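Local coordinates for aminopeptidase N family protein (PDB 4FGM), which binds a zinc ion and is probably an M61-family metallopeptidase that removes residues from the amino end of peptides, at residues D172-E177 with A195-I200; K137-M142 with T224-V229. All coordinates share one frame; numbering follows the deposited sequence.

Both contacts involve one five-strand mixed sheet, in which strand 183-190 lies between 174-180 and 222-230. Contact 1 packs the edge strand 174-180 of that sheet against the first turn of helix 197-215. Contact 2 sets strand 137-140, from the range assigned to the M61 N-terminal domain, across strand 222-230. Along the chain the order is 137-142, 172-177, 195-200, 224-229, so contact 1 is nested inside the loop that contact 2 closes. Their centres lie about 12 Å apart. Leu173 of segment 172-177 packs on contact 2: its CD1 is 3.9 Å from Ala139 CB. Together they join the N-terminal part to the sheet and the sheet to a helix, away from the zinc site.

Contact 1: D172-E177 with A195-I200; sequences DLTIEE and ADTSRI
Thr197 turns its OG1 between its own backbone N and carbonyl carbon (chi1 48°), and Glu176 sends CG anti to its backbone N and then bends at chi2. These torsions bring the hydroxyl and the carboxylate together where the first turn of helix 197-215 lies beside the edge strand 174-180 of a mixed sheet. Thr197 OG1 donates a hydrogen bond of 2.9 Å to Glu176 OE2. The hydroxyl comes from above the carboxylate plane, 52° out of it. Below this polar tip the stems also touch, with Glu176 CB 3.7 Å from Thr197 CB. Ser198 OG is 3.5 Å from the same Glu176 OE2, a looser approach than that of Thr197.

The other branch of Thr197 faces the strand two residues earlier. Its CG2 meets Thr174 CG2, a methyl-to-methyl contact. The hydroxyl of Thr174 is engaged by His193 NE2, and His193 ND1 bonds to the backbone N of Ala195. His193 thus ties the strand to the approach to the helix. The strand itself is paired with strand 183-190 through backbone bonds of Thr174 with Leu189 and of Glu176 with Leu187.

The contact is small and near the surface, and it joins the sheet edge to the start of the helix. Asp196 is the N-cap and also the centre of an inverse gamma turn. The helix start probably favours the charged form of the Asp196 carboxylate. Asp196 OD1 accepts from Arg199 N at 3.2 Å, with a nearly straight N-H...O angle of 167°.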
loop_
_atom_site.group_PDB
_atom_site.type_symbol
_atom_site.label_atom_id
_atom_site.label_comp_id
_atom_site.label_asym_id
_atom_site.label_seq_id
_atom_site.Cartn_x
_atom_site.Cartn_y
_atom_site.Cartn_z
ATOM N N ASP A 172 11.364 -22.094 1.320
ATOM C CA ASP A 172 12.807 -22.144 1.534
ATOM C C ASP A 172 13.202 -20.715 1.905
ATOM O O ASP A 172 13.783 -19.986 1.112
ATOM C CB ASP A 172 13.492 -22.609 0.240
ATOM C CG ASP A 172 15.004 -22.669 0.361
ATOM O OD1 ASP A 172 15.521 -22.733 1.499
ATOM O OD2 ASP A 172 15.676 -22.663 -0.692
ATOM N N LEU A 173 12.877 -20.335 3.132
ATOM C CA LEU A 173 13.095 -18.981 3.630
ATOM C C LEU A 173 14.489 -18.543 4.059
ATOM O O LEU A 173 15.242 -19.299 4.677
ATOM C CB LEU A 173 12.144 -18.724 4.805
ATOM C CG LEU A 173 10.718 -19.245 4.632
ATOM C CD1 LEU A 173 9.869 -18.889 5.860
ATOM C CD2 LEU A 173 10.123 -18.639 3.351
ATOM N N THR A 174 14.811 -17.296 3.732
ATOM C CA THR A 174 16.070 -16.701 4.137
ATOM C C THR A 174 15.620 -15.838 5.311
ATOM O O THR A 174 14.704 -15.027 5.165
ATOM C CB THR A 174 16.681 -15.797 3.032
ATOM O OG1 THR A 174 17.000 -16.591 1.883
ATOM C CG2 THR A 174 17.956 -15.126 3.533
ATOM N N ILE A 175 16.237 -16.025 6.474
ATOM C CA ILE A 175 15.847 -15.264 7.658
ATOM C C ILE A 175 17.046 -14.602 8.324
ATOM O O ILE A 175 17.995 -15.272 8.724
ATOM C CB ILE A 175 15.152 -16.178 8.696
ATOM C CG1 ILE A 175 13.997 -16.941 8.040
ATOM C CG2 ILE A 175 14.638 -15.347 9.865
ATOM C CD1 ILE A 175 13.347 -17.976 8.952
ATOM N N GLU A 176 16.984 -13.281 8.441
ATOM C CA GLU A 176 18.053 -12.502 9.054
ATOM C C GLU A 176 17.462 -11.667 10.188
ATOM O O GLU A 176 16.644 -10.773 9.964
ATOM C CB GLU A 176 18.696 -11.577 8.017
ATOM C CG GLU A 176 19.937 -10.839 8.503
ATOM C CD GLU A 176 21.184 -11.707 8.491
ATOM O OE1 GLU A 176 21.265 -12.657 9.299
ATOM O OE2 GLU A 176 22.083 -11.438 7.666
ATOM N N GLU A 177 17.891 -11.966 11.406
ATOM C CA GLU A 177 17.415 -11.268 12.585
ATOM C C GLU A 177 18.250 -10.036 12.918
ATOM O O GLU A 177 19.419 -9.952 12.565
ATOM C CB GLU A 177 17.417 -12.233 13.772
ATOM C CG GLU A 177 16.037 -12.590 14.282
ATOM C CD GLU A 177 15.833 -14.083 14.421
ATOM O OE1 GLU A 177 16.725 -14.756 14.977
ATOM O OE2 GLU A 177 14.776 -14.582 13.980
ATOM N N ALA A 195 19.989 -10.944 -2.188
ATOM C CA ALA A 195 20.069 -9.944 -1.134
ATOM C C ALA A 195 21.219 -10.037 -0.143
ATOM O O ALA A 195 21.558 -11.105 0.368
ATOM C CB ALA A 195 18.753 -9.904 -0.364
ATOM N N ASP A 196 21.818 -8.882 0.114
ATOM C CA ASP A 196 22.879 -8.762 1.098
ATOM C C ASP A 196 22.061 -8.469 2.363
ATOM O O ASP A 196 21.835 -7.305 2.701
ATOM C CB ASP A 196 23.773 -7.565 0.768
ATOM C CG ASP A 196 24.874 -7.362 1.790
ATOM O OD1 ASP A 196 24.744 -7.902 2.911
ATOM O OD2 ASP A 196 25.860 -6.657 1.474
ATOM N N THR A 197 21.599 -9.522 3.036
ATOM C CA THR A 197 20.770 -9.363 4.228
ATOM C C THR A 197 21.397 -8.588 5.383
ATOM O O THR A 197 20.691 -7.915 6.129
ATOM C CB THR A 197 20.286 -10.723 4.763
ATOM O OG1 THR A 197 21.390 -11.625 4.842
ATOM C CG2 THR A 197 19.219 -11.297 3.858
ATOM N N SER A 198 22.710 -8.675 5.545
ATOM C CA SER A 198 23.350 -7.938 6.626
ATOM C C SER A 198 23.183 -6.455 6.383
ATOM O O SER A 198 22.816 -5.706 7.280
ATOM C CB SER A 198 24.840 -8.273 6.712
ATOM O OG SER A 198 25.031 -9.611 7.130
ATOM N N ARG A 199 23.437 -6.033 5.153
ATOM C CA ARG A 199 23.333 -4.619 4.810
ATOM C C ARG A 199 21.896 -4.105 4.881
ATOM O O ARG A 199 21.646 -3.058 5.477
ATOM C CB ARG A 199 23.926 -4.385 3.418
ATOM C CG ARG A 199 24.099 -2.935 3.019
ATOM C CD ARG A 199 22.871 -2.395 2.332
ATOM N NE ARG A 199 23.104 -1.083 1.724
ATOM C CZ ARG A 199 23.953 -0.848 0.724
ATOM N NH1 ARG A 199 24.673 -1.834 0.200
ATOM N NH2 ARG A 199 24.074 0.381 0.237
ATOM N N ILE A 200 20.955 -4.837 4.290
ATOM C CA ILE A 200 19.547 -4.430 4.299
ATOM C C ILE A 200 19.026 -4.392 5.733
ATOM O O ILE A 200 18.321 -3.479 6.140
ATOM C CB ILE A 200 18.680 -5.415 3.466
ATOM C CG1 ILE A 200 19.095 -5.348 1.994
ATOM C CG2 ILE A 200 17.212 -5.072 3.594
ATOM C CD1 ILE A 200 18.475 -6.435 1.131
#

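Contact 2: K137-M142 with T224-V229; sequences KVATGM and TFLTMV
Ala139 CB and Leu226 CD2 meet at 3.8 Å, methyl to methyl, and form the centre of this contact. Both Leu226 methyls also lie loosely near Ala139 O, CD2 at 4.1 Å and CD1 at 4.2 Å. Leu226 CG is anti to its carbonyl carbon and beside its backbone N (chi1 -53°), which carries the fork across to strand 137-140. Next to it, Thr224 OG1 is 4.2 Å from Thr140 O, an approach too long to count as a bond.

The second shell sets these groups in place. Strand 137-140 pairs with strand 168-171 through a backbone bond of Ala139 with Leu169, and Leu226 also touches the Leu169 side chain. Ala139 and Thr224 both pack on Val188 of strand 183-190. At the end of 137-142 an ST turn fixes the chain: Met142 N, of a selenomethionine, donates to Thr140 OG1 over 3.1 Å. That hydroxyl also bonds to Pro167 O. One residue on, Gly141 O accepts from Asn241 ND2, and Asn241 is bonded to the backbone of Thr224.

The two strands belong to different sheets. The axes of 137-140 and 224-229 approach to 7.8 Å, and their directions differ by 125°. This is face-to-face sheet packing, joining the M61 N-terminal part to the five-strand sheet. No hydrogen bond links the two segments directly. The direct contact is mainly apolar, which implies little directional preference; a polar tie between the two sides runs through Asn241.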
loop_
_atom_site.group_PDB
_atom_site.type_symbol
_atom_site.label_atom_id
_atom_site.label_comp_id
_atom_site.label_asym_id
_atom_site.label_seq_id
_atom_site.Cartn_x
_atom_site.Cartn_y
_atom_site.Cartn_z
ATOM N N LYS A 137 10.321 -23.856 5.796
ATOM C CA LYS A 137 10.350 -23.093 7.038
ATOM C C LYS A 137 9.074 -22.282 7.171
ATOM O O LYS A 137 8.330 -22.103 6.200
ATOM C CB LYS A 137 11.554 -22.160 7.084
ATOM C CG LYS A 137 12.893 -22.873 7.138
ATOM C CD LYS A 137 14.011 -21.877 7.394
ATOM C CE LYS A 137 15.336 -22.388 6.853
ATOM N NZ LYS A 137 15.632 -23.771 7.328
ATOM N N VAL A 138 8.834 -21.786 8.379
ATOM C CA VAL A 138 7.643 -21.010 8.685
ATOM C C VAL A 138 8.024 -19.680 9.316
ATOM O O VAL A 138 8.961 -19.607 10.114
ATOM C CB VAL A 138 6.732 -21.785 9.676
ATOM C CG1 VAL A 138 5.558 -20.924 10.109
ATOM C CG2 VAL A 138 6.248 -23.058 9.034
ATOM N N ALA A 139 7.289 -18.632 8.959
ATOM C CA ALA A 139 7.530 -17.304 9.504
ATOM C C ALA A 139 6.184 -16.614 9.682
ATOM O O ALA A 139 5.320 -16.664 8.801
ATOM C CB ALA A 139 8.429 -16.494 8.561
ATOM N N THR A 140 6.008 -15.981 10.834
ATOM C CA THR A 140 4.772 -15.284 11.154
ATOM C C THR A 140 4.931 -14.569 12.486
ATOM O O THR A 140 5.834 -14.875 13.265
ATOM C CB THR A 140 3.591 -16.259 11.290
ATOM O OG1 THR A 140 2.414 -15.529 11.657
ATOM C CG2 THR A 140 3.881 -17.309 12.378
ATOM N N GLY A 141 4.049 -13.618 12.749
ATOM C CA GLY A 141 4.115 -12.903 14.005
ATOM C C GLY A 141 3.114 -13.461 15.000
ATOM O O GLY A 141 3.047 -13.009 16.143
HETATM N N MSE A 142 2.321 -14.439 14.573
HETATM C CA MSE A 142 1.335 -15.023 15.481
HETATM C C MSE A 142 2.051 -15.733 16.629
HETATM O O MSE A 142 2.950 -16.536 16.400
HETATM C CB MSE A 142 0.447 -16.016 14.745
HETATM C CG MSE A 142 -0.831 -16.357 15.495
HETATM SE SE MSE A 142 -2.005 -17.538 14.493
HETATM C CE MSE A 142 -2.669 -16.271 13.178
ATOM N N THR A 224 8.209 -8.752 12.254
ATOM C CA THR A 224 8.719 -9.507 11.113
ATOM C C THR A 224 8.312 -8.942 9.763
ATOM O O THR A 224 7.131 -8.672 9.517
ATOM C CB THR A 224 8.218 -10.960 11.129
ATOM O OG1 THR A 224 8.169 -11.442 12.477
ATOM C CG2 THR A 224 9.154 -11.841 10.295
ATOM N N PHE A 225 9.293 -8.782 8.882
ATOM C CA PHE A 225 9.031 -8.288 7.533
ATOM C C PHE A 225 8.956 -9.508 6.618
ATOM O O PHE A 225 9.991 -10.035 6.204
ATOM C CB PHE A 225 10.158 -7.364 7.064
ATOM C CG PHE A 225 10.201 -6.038 7.769
ATOM C CD1 PHE A 225 10.953 -5.869 8.926
ATOM C CD2 PHE A 225 9.492 -4.952 7.270
ATOM C CE1 PHE A 225 11.012 -4.622 9.568
ATOM C CE2 PHE A 225 9.545 -3.714 7.901
ATOM C CZ PHE A 225 10.302 -3.548 9.056
ATOM N N LEU A 226 7.737 -9.973 6.334
ATOM C CA LEU A 226 7.537 -11.144 5.477
ATOM C C LEU A 226 7.603 -10.684 4.027
ATOM O O LEU A 226 6.734 -9.947 3.555
ATOM C CB LEU A 226 6.185 -11.793 5.776
ATOM C CG LEU A 226 5.957 -12.134 7.252
ATOM C CD1 LEU A 226 4.583 -12.789 7.417
ATOM C CD2 LEU A 226 7.059 -13.068 7.755
ATOM N N THR A 227 8.627 -11.141 3.316
ATOM C CA THR A 227 8.834 -10.699 1.949
ATOM C C THR A 227 8.855 -11.737 0.848
ATOM O O THR A 227 9.660 -12.663 0.867
ATOM C CB THR A 227 10.162 -9.909 1.853
ATOM O OG1 THR A 227 10.180 -8.893 2.861
ATOM C CG2 THR A 227 10.308 -9.257 0.488
HETATM N N MSE A 228 7.963 -11.563 -0.119
HETATM C CA MSE A 228 7.921 -12.426 -1.290
HETATM C C MSE A 228 8.677 -11.652 -2.379
HETATM O O MSE A 228 8.377 -10.480 -2.663
HETATM C CB MSE A 228 6.481 -12.695 -1.723
HETATM C CG MSE A 228 5.802 -13.761 -0.901
HETATM SE SE MSE A 228 3.944 -13.962 -1.366
HETATM C CE MSE A 228 3.291 -12.334 -0.547
ATOM N N VAL A 229 9.667 -12.301 -2.975
ATOM C CA VAL A 229 10.471 -11.656 -3.999
ATOM C C VAL A 229 10.219 -12.247 -5.374
ATOM O O VAL A 229 10.490 -13.426 -5.605
ATOM C CB VAL A 229 11.978 -11.790 -3.685
ATOM C CG1 VAL A 229 12.785 -10.897 -4.622
ATOM C CG2 VAL A 229 12.241 -11.429 -2.232
#